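Local atomic coordinates of Alpha/beta hydrolase (Enterobacter asburiae, PDB entry 6KMO), a protein that probably hydrolyses carboxylic ester bonds, as an esterase or lipase built on the alpha/beta hydrolase fold. Residues 254-258 with 285-289; 208-212 with 279-283; 201-205 with 331-337. The protein carries 2 engineered substitutions. Residue numbers count along the deposited sequence, not the author numbering.

In the fold
Interactions 1 and 2 share helix 280-292: its first turn receives the loop 208-212, and its middle receives the 3-10 turn within 254-258. The two contacts touch directly, through a salt bridge from R257 to D212 and a probable backbone hydrogen bond from L256 N to T211 O. Interaction 2 is fully buried, nearer the centre of the chain, and uses a carboxylate and two waters to satisfy loop backbone groups; interaction 1 is only partly buried and pairs apolar contacts with a lysine. Interaction 3 lies apart, its centre about 20 Å from that of interaction 1. Also largely buried, it packs the C-terminal helix on sheet strand 203-207 through an aromatic stack.

Interaction 1 (254-258 with 285-289); sequences SPLRA and AFGRK
Build 254-258 as a loop with a short 3-10 segment at 255-257, held by R257 N to S254 O (2.9 Å) and A258 N to P255 O (3.0 Å), and lay it beside the middle of helix 280-292, with the CA atoms of L256 and F286 5.4 Å apart. This joins the loop between helices 245-248 and 260-263 to a helix of the alpha/beta hydrolase fold. P255 CB sits 3.8 Å from F286 CE1; the phenylalanine CB points sideways, but chi1 t brings the ring to P255. L256, rotamer t,p, lays its CD1 against the helix, 3.5 Å from F286 N and 3.9 Å from A285 CB. R257 points its CB away, and its guanidinium salt-bridges D212. A258 leaves the turn with an extended psi of 145°. With CB toward the turn and chi3 at 73°, K289 NZ donates to L256 O (2.9 Å) and A258 O (2.7 Å), while K289 CD lies 3.9 Å from L256 CD1. One ammonium group thus satisfies two backbone carbonyls, one within the 3-10 segment and one just after it.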
ATOM      1  N   SER A 254      18.058  16.479  -6.788  1.00  6.06           N
ATOM      2  CA  SER A 254      18.250  15.449  -5.769  1.00  6.06           C
ATOM      3  C   SER A 254      17.531  15.871  -4.496  1.00  5.71           C
ATOM      4  O   SER A 254      18.169  16.329  -3.536  1.00  6.78           O
ATOM      5  CB  SER A 254      19.730  15.214  -5.474  1.00  6.35           C
ATOM      6  OG  SER A 254      20.390  14.680  -6.592  1.00  7.37           O
ATOM      7  N   PRO A 255      16.195  15.764  -4.468  1.00  6.52           N
ATOM      8  CA  PRO A 255      15.448  16.234  -3.284  1.00  6.80           C
ATOM      9  C   PRO A 255      15.808  15.500  -2.005  1.00  6.59           C
ATOM     10  O   PRO A 255      15.588  16.034  -0.910  1.00  7.28           O
ATOM     11  CB  PRO A 255      13.980  16.030  -3.680  1.00  6.40           C
ATOM     12  CG  PRO A 255      14.041  14.963  -4.764  1.00  7.27           C
ATOM     13  CD  PRO A 255      15.300  15.255  -5.526  1.00  6.48           C
ATOM     14  N   LEU A 256      16.372  14.293  -2.099  1.00  6.92           N
ATOM     15  CA  LEU A 256      16.842  13.627  -0.893  1.00  6.66           C
ATOM     16  C   LEU A 256      17.883  14.440  -0.141  1.00  7.25           C
ATOM     17  O   LEU A 256      18.036  14.252   1.071  1.00  8.90           O
ATOM     18  CB  LEU A 256      17.419  12.257  -1.240  1.00  7.47           C
ATOM     19  CG  LEU A 256      17.773  11.362  -0.046  1.00  8.16           C
ATOM     20  CD1 LEU A 256      16.519  10.976   0.713  1.00  9.80           C
ATOM     21  CD2 LEU A 256      18.512  10.122  -0.525  1.00  9.90           C
ATOM     22  N   ARG A 257      18.590  15.337  -0.817  1.00  7.24           N
ATOM     23  CA  ARG A 257      19.632  16.140  -0.185  1.00  7.96           C
ATOM     24  C   ARG A 257      19.081  17.373   0.520  1.00  8.57           C
ATOM     25  O   ARG A 257      19.853  18.101   1.161  1.00 10.84           O
ATOM     26  CB  ARG A 257      20.676  16.542  -1.228  1.00  7.63           C
ATOM     27  CG  ARG A 257      21.344  15.363  -1.901  1.00  6.83           C
ATOM     28  CD  ARG A 257      22.475  15.787  -2.806  1.00  8.61           C
ATOM     29  NE  ARG A 257      22.867  14.720  -3.707  1.00  8.44           N
ATOM     30  CZ  ARG A 257      23.923  14.750  -4.505  1.00  8.74           C
ATOM     31  NH1 ARG A 257      24.765  15.776  -4.467  1.00  9.21           N
ATOM     32  NH2 ARG A 257      24.128  13.745  -5.351  1.00 10.23           N
ATOM     33  N   ALA A 258      17.780  17.605   0.471  1.00  8.30           N
ATOM     34  CA  ALA A 258      17.194  18.748   1.138  1.00  7.45           C
ATOM     35  C   ALA A 258      17.241  18.569   2.641  1.00 10.56           C
ATOM     36  O   ALA A 258      17.088  17.465   3.163  1.00 10.29           O
ATOM     37  CB  ALA A 258      15.743  18.915   0.702  1.00  9.00           C
ATOM     38  N   ALA A 285      13.844   6.530   1.973  1.00  5.47           N
ATOM     39  CA  ALA A 285      14.577   7.506   2.783  1.00  5.81           C
ATOM     40  C   ALA A 285      13.990   8.899   2.630  1.00  5.32           C
ATOM     41  O   ALA A 285      13.905   9.662   3.608  1.00  7.01           O
ATOM     42  CB  ALA A 285      16.052   7.501   2.397  1.00  7.07           C
ATOM     43  N   PHE A 286      13.563   9.256   1.418  1.00  5.49           N
ATOM     44  CA  PHE A 286      12.947  10.558   1.227  1.00  5.32           C
ATOM     45  C   PHE A 286      11.666  10.674   2.045  1.00  5.03           C
ATOM     46  O   PHE A 286      11.403  11.703   2.670  1.00  5.57           O
ATOM     47  CB  PHE A 286      12.686  10.816  -0.258  1.00  6.65           C
ATOM     48  CG  PHE A 286      12.172  12.205  -0.537  1.00  5.34           C
ATOM     49  CD1 PHE A 286      12.957  13.318  -0.255  1.00  7.27           C
ATOM     50  CD2 PHE A 286      10.918  12.408  -1.070  1.00  6.46           C
ATOM     51  CE1 PHE A 286      12.487  14.601  -0.499  1.00  7.20           C
ATOM     52  CE2 PHE A 286      10.458  13.686  -1.306  1.00  5.97           C
ATOM     53  CZ  PHE A 286      11.254  14.780  -1.013  1.00  6.08           C
ATOM     54  N   GLY A 287      10.857   9.618   2.080  1.00  5.52           N
ATOM     55  CA  GLY A 287       9.677   9.643   2.922  1.00  6.45           C
ATOM     56  C   GLY A 287       9.983   9.888   4.388  1.00  5.56           C
ATOM     57  O   GLY A 287       9.259  10.620   5.062  1.00  6.58           O
ATOM     58  N   ARG A 288      11.053   9.277   4.907  1.00  6.07           N
ATOM     59  CA  ARG A 288      11.414   9.504   6.301  1.00  7.02           C
ATOM     60  C   ARG A 288      11.821  10.945   6.534  1.00  6.17           C
ATOM     61  O   ARG A 288      11.488  11.529   7.574  1.00  7.82           O
ATOM     62  CB  ARG A 288      12.529   8.551   6.742  1.00  6.72           C
ATOM     63  CG  ARG A 288      12.246   7.067   6.497  1.00  6.60           C
ATOM     64  CD  ARG A 288      13.232   6.197   7.241  1.00  7.31           C
ATOM     65  NE  ARG A 288      13.328   4.863   6.671  1.00  7.97           N
ATOM     66  CZ  ARG A 288      12.583   3.823   6.993  1.00 10.13           C
ATOM     67  NH1 ARG A 288      11.636   3.912   7.935  1.00  9.26           N
ATOM     68  NH2 ARG A 288      12.811   2.683   6.345  1.00  9.25           N
ATOM     69  N   LYS A 289      12.536  11.540   5.580  1.00  6.31           N
ATOM     70  CA  LYS A 289      12.916  12.945   5.708  1.00  5.97           C
ATOM     71  C   LYS A 289      11.692  13.849   5.707  1.00  6.84           C
ATOM     72  O   LYS A 289      11.631  14.836   6.464  1.00  7.69           O
ATOM     73  CB  LYS A 289      13.900  13.331   4.606  1.00  6.76           C
ATOM     74  CG  LYS A 289      15.268  12.691   4.795  1.00  9.42           C
ATOM     75  CD  LYS A 289      16.323  13.231   3.838  1.00 13.22           C
ATOM     76  CE  LYS A 289      16.744  14.652   4.236  1.00 26.08           C
ATOM     77  NZ  LYS A 289      18.149  15.077   3.801  1.00 21.43           N
TER

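Interaction 2 (208-212 with 279-283)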
ATOM      1  N   TRP A 208       7.460   5.040  -7.224  1.00  5.18           N
ATOM      2  CA  TRP A 208       8.816   4.504  -7.334  1.00  5.16           C
ATOM      3  C   TRP A 208       9.795   5.585  -7.830  1.00  4.88           C
ATOM      4  O   TRP A 208      10.427   5.434  -8.891  1.00  6.20           O
ATOM      5  CB  TRP A 208       8.871   3.223  -8.168  1.00  5.00           C
ATOM      6  CG  TRP A 208       8.031   3.227  -9.399  1.00  5.58           C
ATOM      7  CD1 TRP A 208       8.465   3.525 -10.653  1.00  5.81           C
ATOM      8  CD2 TRP A 208       6.623   2.951  -9.513  1.00  6.01           C
ATOM      9  NE1 TRP A 208       7.418   3.484 -11.543  1.00  6.87           N
ATOM     10  CE2 TRP A 208       6.283   3.116 -10.868  1.00  6.32           C
ATOM     11  CE3 TRP A 208       5.615   2.600  -8.610  1.00  6.86           C
ATOM     12  CZ2 TRP A 208       4.983   2.946 -11.334  1.00  6.11           C
ATOM     13  CZ3 TRP A 208       4.318   2.432  -9.091  1.00  6.91           C
ATOM     14  CH2 TRP A 208       4.027   2.602 -10.433  1.00  6.71           C
ATOM     15  N   PRO A 209       9.956   6.668  -7.075  1.00  4.98           N
ATOM     16  CA  PRO A 209      10.653   7.857  -7.571  1.00  4.92           C
ATOM     17  C   PRO A 209      12.169   7.749  -7.519  1.00  5.77           C
ATOM     18  O   PRO A 209      12.755   7.032  -6.701  1.00  5.93           O
ATOM     19  CB  PRO A 209      10.204   8.946  -6.583  1.00  5.22           C
ATOM     20  CG  PRO A 209      10.016   8.185  -5.280  1.00  5.00           C
ATOM     21  CD  PRO A 209       9.343   6.905  -5.748  1.00  6.12           C
ATOM     22  N   VAL A 210      12.792   8.542  -8.393  1.00  5.81           N
ATOM     23  CA  VAL A 210      14.201   8.919  -8.285  1.00  5.82           C
ATOM     24  C   VAL A 210      14.302  10.100  -7.326  1.00  6.13           C
ATOM     25  O   VAL A 210      13.605  11.104  -7.503  1.00  6.15           O
ATOM     26  CB  VAL A 210      14.754   9.323  -9.660  1.00  6.19           C
ATOM     27  CG1 VAL A 210      16.158   9.917  -9.516  1.00  6.85           C
ATOM     28  CG2 VAL A 210      14.732   8.169 -10.651  1.00  6.33           C
ATOM     29  N   THR A 211      15.171  10.006  -6.310  1.00  6.12           N
ATOM     30  CA  THR A 211      15.324  11.121  -5.376  1.00  6.20           C
ATOM     31  C   THR A 211      16.758  11.603  -5.193  1.00  6.03           C
ATOM     32  O   THR A 211      16.948  12.633  -4.533  1.00  6.53           O
ATOM     33  CB  THR A 211      14.703  10.827  -4.000  1.00  5.20           C
ATOM     34  OG1 THR A 211      15.525   9.853  -3.359  1.00  6.74           O
ATOM     35  CG2 THR A 211      13.264  10.355  -4.113  1.00  5.94           C
ATOM     36  N   ASP A 212      17.765  10.926  -5.746  1.00  6.44           N
ATOM     37  CA  ASP A 212      19.146  11.346  -5.499  1.00  7.17           C
ATOM     38  C   ASP A 212      20.046  10.893  -6.637  1.00  7.57           C
ATOM     39  O   ASP A 212      19.954   9.751  -7.102  1.00  8.97           O
ATOM     40  CB  ASP A 212      19.652  10.743  -4.182  1.00  6.81           C
ATOM     41  CG  ASP A 212      20.932  11.369  -3.663  1.00  8.51           C
ATOM     42  OD1 ASP A 212      21.312  12.452  -4.137  1.00  8.75           O
ATOM     43  OD2 ASP A 212      21.554  10.742  -2.746  1.00 10.99           O
ATOM     44  N   LEU A 279      16.098   1.990  -6.926  1.00  5.68           N
ATOM     45  CA  LEU A 279      15.629   3.247  -6.360  1.00  5.49           C
ATOM     46  C   LEU A 279      14.851   3.073  -5.063  1.00  5.66           C
ATOM     47  O   LEU A 279      14.463   4.066  -4.448  1.00  5.74           O
ATOM     48  CB  LEU A 279      14.731   3.961  -7.371  1.00  6.18           C
ATOM     49  CG  LEU A 279      15.341   4.244  -8.741  1.00  5.90           C
ATOM     50  CD1 LEU A 279      14.274   4.875  -9.610  1.00  8.10           C
ATOM     51  CD2 LEU A 279      16.585   5.092  -8.639  1.00  7.35           C
ATOM     52  N   ARG A 280      14.604   1.843  -4.619  1.00  5.49           N
ATOM     53  CA  ARG A 280      13.741   1.639  -3.461  1.00  5.58           C
ATOM     54  C   ARG A 280      14.219   2.427  -2.248  1.00  5.89           C
ATOM     55  O   ARG A 280      13.448   3.153  -1.615  1.00  6.18           O
ATOM     56  CB  ARG A 280      13.719   0.154  -3.119  1.00  6.40           C
ATOM     57  CG  ARG A 280      12.844  -0.203  -1.950  1.00  7.33           C
ATOM     58  CD  ARG A 280      13.179  -1.602  -1.483  1.00  6.83           C
ATOM     59  NE  ARG A 280      14.468  -1.651  -0.820  1.00  6.97           N
ATOM     60  CZ  ARG A 280      15.140  -2.772  -0.563  1.00  8.50           C
ATOM     61  NH1 ARG A 280      14.688  -3.944  -0.964  1.00  8.12           N
ATOM     62  NH2 ARG A 280      16.274  -2.704   0.113  1.00  9.38           N
ATOM     63  N   ASP A 281      15.494   2.290  -1.907  1.00  5.97           N
ATOM     64  CA  ASP A 281      15.963   2.843  -0.644  1.00  6.80           C
ATOM     65  C   ASP A 281      15.910   4.367  -0.640  1.00  6.72           C
ATOM     66  O   ASP A 281      15.520   4.970   0.369  1.00  6.71           O
ATOM     67  CB  ASP A 281      17.363   2.338  -0.333  1.00  6.30           C
ATOM     68  CG  ASP A 281      17.382   0.909   0.153  1.00  8.68           C
ATOM     69  OD1 ASP A 281      16.308   0.303   0.390  1.00  8.06           O
ATOM     70  OD2 ASP A 281      18.515   0.412   0.332  1.00  9.87           O
ATOM     71  N   GLU A 282      16.262   5.016  -1.760  1.00  6.00           N
ATOM     72  CA  GLU A 282      16.218   6.476  -1.785  1.00  4.91           C
ATOM     73  C   GLU A 282      14.787   6.991  -1.730  1.00  6.16           C
ATOM     74  O   GLU A 282      14.538   8.093  -1.220  1.00  6.24           O
ATOM     75  CB  GLU A 282      16.966   7.017  -3.002  1.00  5.22           C
ATOM     76  CG  GLU A 282      16.267   6.862  -4.345  1.00  5.82           C
ATOM     77  CD  GLU A 282      17.226   7.022  -5.490  1.00  6.23           C
ATOM     78  OE1 GLU A 282      18.205   6.247  -5.524  1.00  7.55           O
ATOM     79  OE2 GLU A 282      17.007   7.911  -6.354  1.00  6.70           O
ATOM     80  N   GLY A 283      13.831   6.229  -2.255  1.00  5.39           N
ATOM     81  CA  GLY A 283      12.442   6.633  -2.148  1.00  6.12           C
ATOM     82  C   GLY A 283      11.942   6.541  -0.721  1.00  6.64           C
ATOM     83  O   GLY A 283      11.302   7.463  -0.208  1.00  6.12           O
TER
HETATM   84  O   HOH W   1      11.828   4.766  -5.195  1.00  6.11           O
HETATM   85  O   HOH W   2      18.957   7.605  -8.445  1.00  8.25           O
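E282, in the first turn of helix 280-292, loses the most surface here. Its chi1 of 74° brings the carboxylate to the loop, where E282 OE2 accepts from T211 N at 2.8 Å and D212 N at 3.2 Å: one oxygen holds two successive amides. Water 2 enlarges this site, donating to E282 OE2 (2.9 Å) and D212 O (2.7 Å). L279 makes the apolar contact, its CD1 3.5 Å from V210 CG2. Separately, L279 CB packs 3.7 Å from P209 O, and water 1 bridges the two carbonyls, donating to P209 O at 2.9 Å and L279 O at 2.8 Å. T211 turns its CB toward the helix, and T211 OG1 makes a weak hydrogen bond to E282 O (2.9 Å). The loop leaves strand 203-207 past S180, whose GxSxG setting is consistent with a nucleophile elbow and whose backbone bonds to V210. M234 of helix 231-241 packs on V210 and L279, Y220 of helix 218-222 touches L279 and E282, and I271 of strand 269-274 lies against P209.

Interaction 3 (201-205 with 331-337)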
ATOM      1  N   ILE A 201      -1.069  22.861  -3.553  1.00  8.21           N
ATOM      2  CA  ILE A 201      -1.092  21.469  -3.994  1.00  8.20           C
ATOM      3  C   ILE A 201      -1.750  20.638  -2.902  1.00  7.49           C
ATOM      4  O   ILE A 201      -1.293  20.648  -1.751  1.00  8.77           O
ATOM      5  CB  ILE A 201       0.337  20.958  -4.273  1.00  7.39           C
ATOM      6  CG1 ILE A 201       1.021  21.761  -5.382  1.00  9.70           C
ATOM      7  CG2 ILE A 201       0.347  19.459  -4.592  1.00  8.32           C
ATOM      8  CD1 ILE A 201       0.332  21.759  -6.700  1.00 10.58           C
ATOM      9  N   ARG A 202      -2.781  19.883  -3.271  1.00  6.61           N
ATOM     10  CA  ARG A 202      -3.496  19.044  -2.320  1.00  7.02           C
ATOM     11  C   ARG A 202      -2.713  17.797  -1.939  1.00  8.32           C
ATOM     12  O   ARG A 202      -2.764  17.353  -0.782  1.00 10.24           O
ATOM     13  CB  ARG A 202      -4.822  18.574  -2.924  1.00  8.14           C
ATOM     14  CG  ARG A 202      -5.940  19.614  -2.870  1.00  8.88           C
ATOM     15  CD  ARG A 202      -6.396  19.855  -1.434  1.00  8.62           C
ATOM     16  NE  ARG A 202      -7.610  20.675  -1.384  1.00 13.40           N
ATOM     17  CZ  ARG A 202      -8.841  20.185  -1.464  1.00 12.79           C
ATOM     18  NH1 ARG A 202      -9.049  18.887  -1.597  1.00 13.49           N
ATOM     19  NH2 ARG A 202      -9.886  21.005  -1.406  1.00 13.91           N
ATOM     20  N   TYR A 203      -2.024  17.178  -2.898  1.00  6.79           N
ATOM     21  CA  TYR A 203      -1.463  15.857  -2.644  1.00  6.27           C
ATOM     22  C   TYR A 203      -0.435  15.539  -3.708  1.00  7.42           C
ATOM     23  O   TYR A 203      -0.627  15.872  -4.879  1.00  7.33           O
ATOM     24  CB  TYR A 203      -2.557  14.785  -2.685  1.00  7.45           C
ATOM     25  CG  TYR A 203      -2.276  13.520  -1.905  1.00  6.93           C
ATOM     26  CD1 TYR A 203      -2.059  13.578  -0.546  1.00  7.47           C
ATOM     27  CD2 TYR A 203      -2.296  12.270  -2.519  1.00  8.06           C
ATOM     28  CE1 TYR A 203      -1.826  12.420   0.190  1.00  6.08           C
ATOM     29  CE2 TYR A 203      -2.068  11.115  -1.797  1.00  6.68           C
ATOM     30  CZ  TYR A 203      -1.827  11.193  -0.445  1.00  6.24           C
ATOM     31  OH  TYR A 203      -1.638  10.031   0.281  1.00  7.19           O
ATOM     32  N   ASN A 204       0.635  14.873  -3.299  1.00  6.21           N
ATOM     33  CA  ASN A 204       1.649  14.335  -4.194  1.00  5.63           C
ATOM     34  C   ASN A 204       1.585  12.813  -4.155  1.00  6.14           C
ATOM     35  O   ASN A 204       1.489  12.221  -3.076  1.00  6.53           O
ATOM     36  CB  ASN A 204       3.046  14.698  -3.702  1.00  8.19           C
ATOM     37  CG  ASN A 204       3.352  16.153  -3.786  1.00  6.78           C
ATOM     38  OD1 ASN A 204       2.822  16.874  -4.630  1.00  7.69           O
ATOM     39  ND2 ASN A 204       4.257  16.602  -2.935  1.00  8.94           N
ATOM     40  N   VAL A 205       1.708  12.183  -5.312  1.00  5.16           N
ATOM     41  CA  VAL A 205       1.906  10.741  -5.403  1.00  5.62           C
ATOM     42  C   VAL A 205       3.190  10.509  -6.180  1.00  5.90           C
ATOM     43  O   VAL A 205       3.264  10.778  -7.385  1.00  6.17           O
ATOM     44  CB  VAL A 205       0.732  10.003  -6.051  1.00  6.85           C
ATOM     45  CG1 VAL A 205       1.040   8.516  -6.052  1.00  8.03           C
ATOM     46  CG2 VAL A 205      -0.574  10.276  -5.321  1.00  6.93           C
ATOM     47  N   ALA A 331      -6.249   7.088  -2.514  1.00  7.07           N
ATOM     48  CA  ALA A 331      -5.617   8.115  -1.695  1.00  7.79           C
ATOM     49  C   ALA A 331      -5.751   9.477  -2.349  1.00  6.82           C
ATOM     50  O   ALA A 331      -6.062  10.477  -1.680  1.00  8.53           O
ATOM     51  CB  ALA A 331      -4.147   7.749  -1.467  1.00  8.48           C
ATOM     52  N   LEU A 332      -5.548   9.548  -3.658  0.56  7.39           N
ATOM     53  CA  LEU A 332      -5.670  10.821  -4.350  0.56  7.30           C
ATOM     54  C   LEU A 332      -7.097  11.346  -4.287  0.56  9.40           C
ATOM     55  O   LEU A 332      -7.317  12.546  -4.070  0.56  9.01           O
ATOM     56  CB  LEU A 332      -5.220  10.632  -5.789  0.56 11.09           C
ATOM     57  CG  LEU A 332      -5.066  11.892  -6.622  0.56  8.34           C
ATOM     58  CD1 LEU A 332      -4.137  12.905  -5.986  0.56  8.29           C
ATOM     59  CD2 LEU A 332      -4.551  11.487  -8.000  0.56  9.20           C
ATOM     60  N   HIS A 333      -8.082  10.468  -4.479  1.00  7.51           N
ATOM     61  CA  HIS A 333      -9.475  10.879  -4.377  1.00  8.02           C
ATOM     62  C   HIS A 333      -9.768  11.514  -3.028  1.00  9.53           C
ATOM     63  O   HIS A 333     -10.419  12.572  -2.951  1.00  9.44           O
ATOM     64  CB  HIS A 333     -10.397   9.678  -4.582  1.00  8.44           C
ATOM     65  CG  HIS A 333     -11.844  10.015  -4.427  1.00  9.32           C
ATOM     66  ND1 HIS A 333     -12.623  10.424  -5.485  1.00 14.89           N
ATOM     67  CD2 HIS A 333     -12.655  10.011  -3.343  1.00 16.64           C
ATOM     68  CE1 HIS A 333     -13.851  10.666  -5.062  1.00 16.59           C
ATOM     69  NE2 HIS A 333     -13.898  10.429  -3.765  1.00 16.33           N
ATOM     70  N   GLU A 334      -9.285  10.900  -1.948  1.00  7.85           N
ATOM     71  CA  GLU A 334      -9.579  11.422  -0.625  1.00  8.70           C
ATOM     72  C   GLU A 334      -9.014  12.821  -0.447  1.00 10.27           C
ATOM     73  O   GLU A 334      -9.599  13.635   0.272  1.00 13.34           O
ATOM     74  CB  GLU A 334      -9.034  10.465   0.427  1.00  9.63           C
ATOM     75  CG  GLU A 334      -9.015  10.991   1.840  1.00 16.49           C
ATOM     76  CD  GLU A 334     -10.401  11.150   2.450  1.00 21.04           C
ATOM     77  OE1 GLU A 334     -11.402  10.634   1.895  1.00 20.04           O
ATOM     78  OE2 GLU A 334     -10.463  11.789   3.524  1.00 27.26           O
ATOM     79  N   HIS A 335      -7.897  13.133  -1.082  1.00  7.59           N
ATOM     80  CA  HIS A 335      -7.227  14.409  -0.884  1.00  8.98           C
ATOM     81  C   HIS A 335      -7.623  15.474  -1.891  1.00  7.21           C
ATOM     82  O   HIS A 335      -7.212  16.622  -1.732  1.00 10.17           O
ATOM     83  CB  HIS A 335      -5.711  14.204  -0.830  1.00  8.27           C
ATOM     84  CG  HIS A 335      -5.290  13.508   0.412  1.00  8.46           C
ATOM     85  ND1 HIS A 335      -4.813  14.189   1.514  1.00 11.25           N
ATOM     86  CD2 HIS A 335      -5.362  12.204   0.770  1.00 10.18           C
ATOM     87  CE1 HIS A 335      -4.590  13.327   2.491  1.00 11.77           C
ATOM     88  NE2 HIS A 335      -4.923  12.120   2.069  1.00 12.00           N
ATOM     89  N   LEU A 336      -8.431  15.129  -2.887  1.00  8.74           N
ATOM     90  CA  LEU A 336      -8.897  16.085  -3.884  1.00  8.62           C
ATOM     91  C   LEU A 336     -10.344  16.501  -3.689  1.00 12.23           C
ATOM     92  O   LEU A 336     -10.865  17.268  -4.511  1.00 11.61           O
ATOM     93  CB  LEU A 336      -8.675  15.514  -5.279  1.00  8.14           C
ATOM     94  CG  LEU A 336      -7.215  15.389  -5.736  1.00  6.75           C
ATOM     95  CD1 LEU A 336      -7.187  14.714  -7.106  1.00  8.92           C
ATOM     96  CD2 LEU A 336      -6.503  16.715  -5.763  1.00  9.14           C
ATOM     97  N   LYS A 337     -10.998  16.060  -2.618  1.00 12.66           N
ATOM     98  CA  LYS A 337     -12.405  16.402  -2.383  1.00 13.44           C
ATOM     99  C   LYS A 337     -12.652  17.869  -2.101  1.00 23.47           C
ATOM    100  O   LYS A 337     -13.759  18.361  -2.369  1.00 19.67           O
ATOM    101  CB  LYS A 337     -12.960  15.591  -1.202  1.00 19.91           C
ATOM    102  CG  LYS A 337     -13.064  14.135  -1.466  1.00 17.94           C
ATOM    103  CD  LYS A 337     -13.785  13.393  -0.339  1.00 24.21           C
ATOM    104  CE  LYS A 337     -13.042  13.471   0.984  1.00 31.61           C
ATOM    105  NZ  LYS A 337     -13.654  12.592   2.042  1.00 40.07           N
TER
HETATM  106  O   HOH W   3      -4.480  17.000   1.275  1.00 19.26           O
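Y203 is the apolar centre, projecting from the strand onto the helix. One face of its ring lies on the imidazole of H335 in an offset stack, centroids 4.0 Å apart and planes at 16°, with Y203 CD1 only 3.4 Å from H335 CG. L332 meets the tyrosine at its edge, L332 CD1 to Y203 CD2 at 4.0 Å, and A331 CB lies 4.0 Å from Y203 CE2. Further along the strand, V205 CG2 reaches L332 CD1 at a looser 4.5 Å. Alternation along the strand turns Y203 and V205 to the helix and N204 away from it. The axes of strand 203-205 and helix 331-335 run nearly antiparallel, at 169° and 9.0 Å: the C-terminal helix lies on one face of the central sheet, as in other alpha/beta hydrolases, over a strand flanked by 174-179 and 269-274. V323 of the second subunit packs on Y203 and A331. Toward the C-terminal end of 331-337 the contact turns polar. Water 3 donates to R202 O (2.7 Å) and is hydrogen-bonded to H335 ND1 (2.8 Å). Outside it, R202 CB lies 3.8 Å from L336 CD2, and R202 NH1 donates to H335 O at 2.9 Å, two residues before the chain ends.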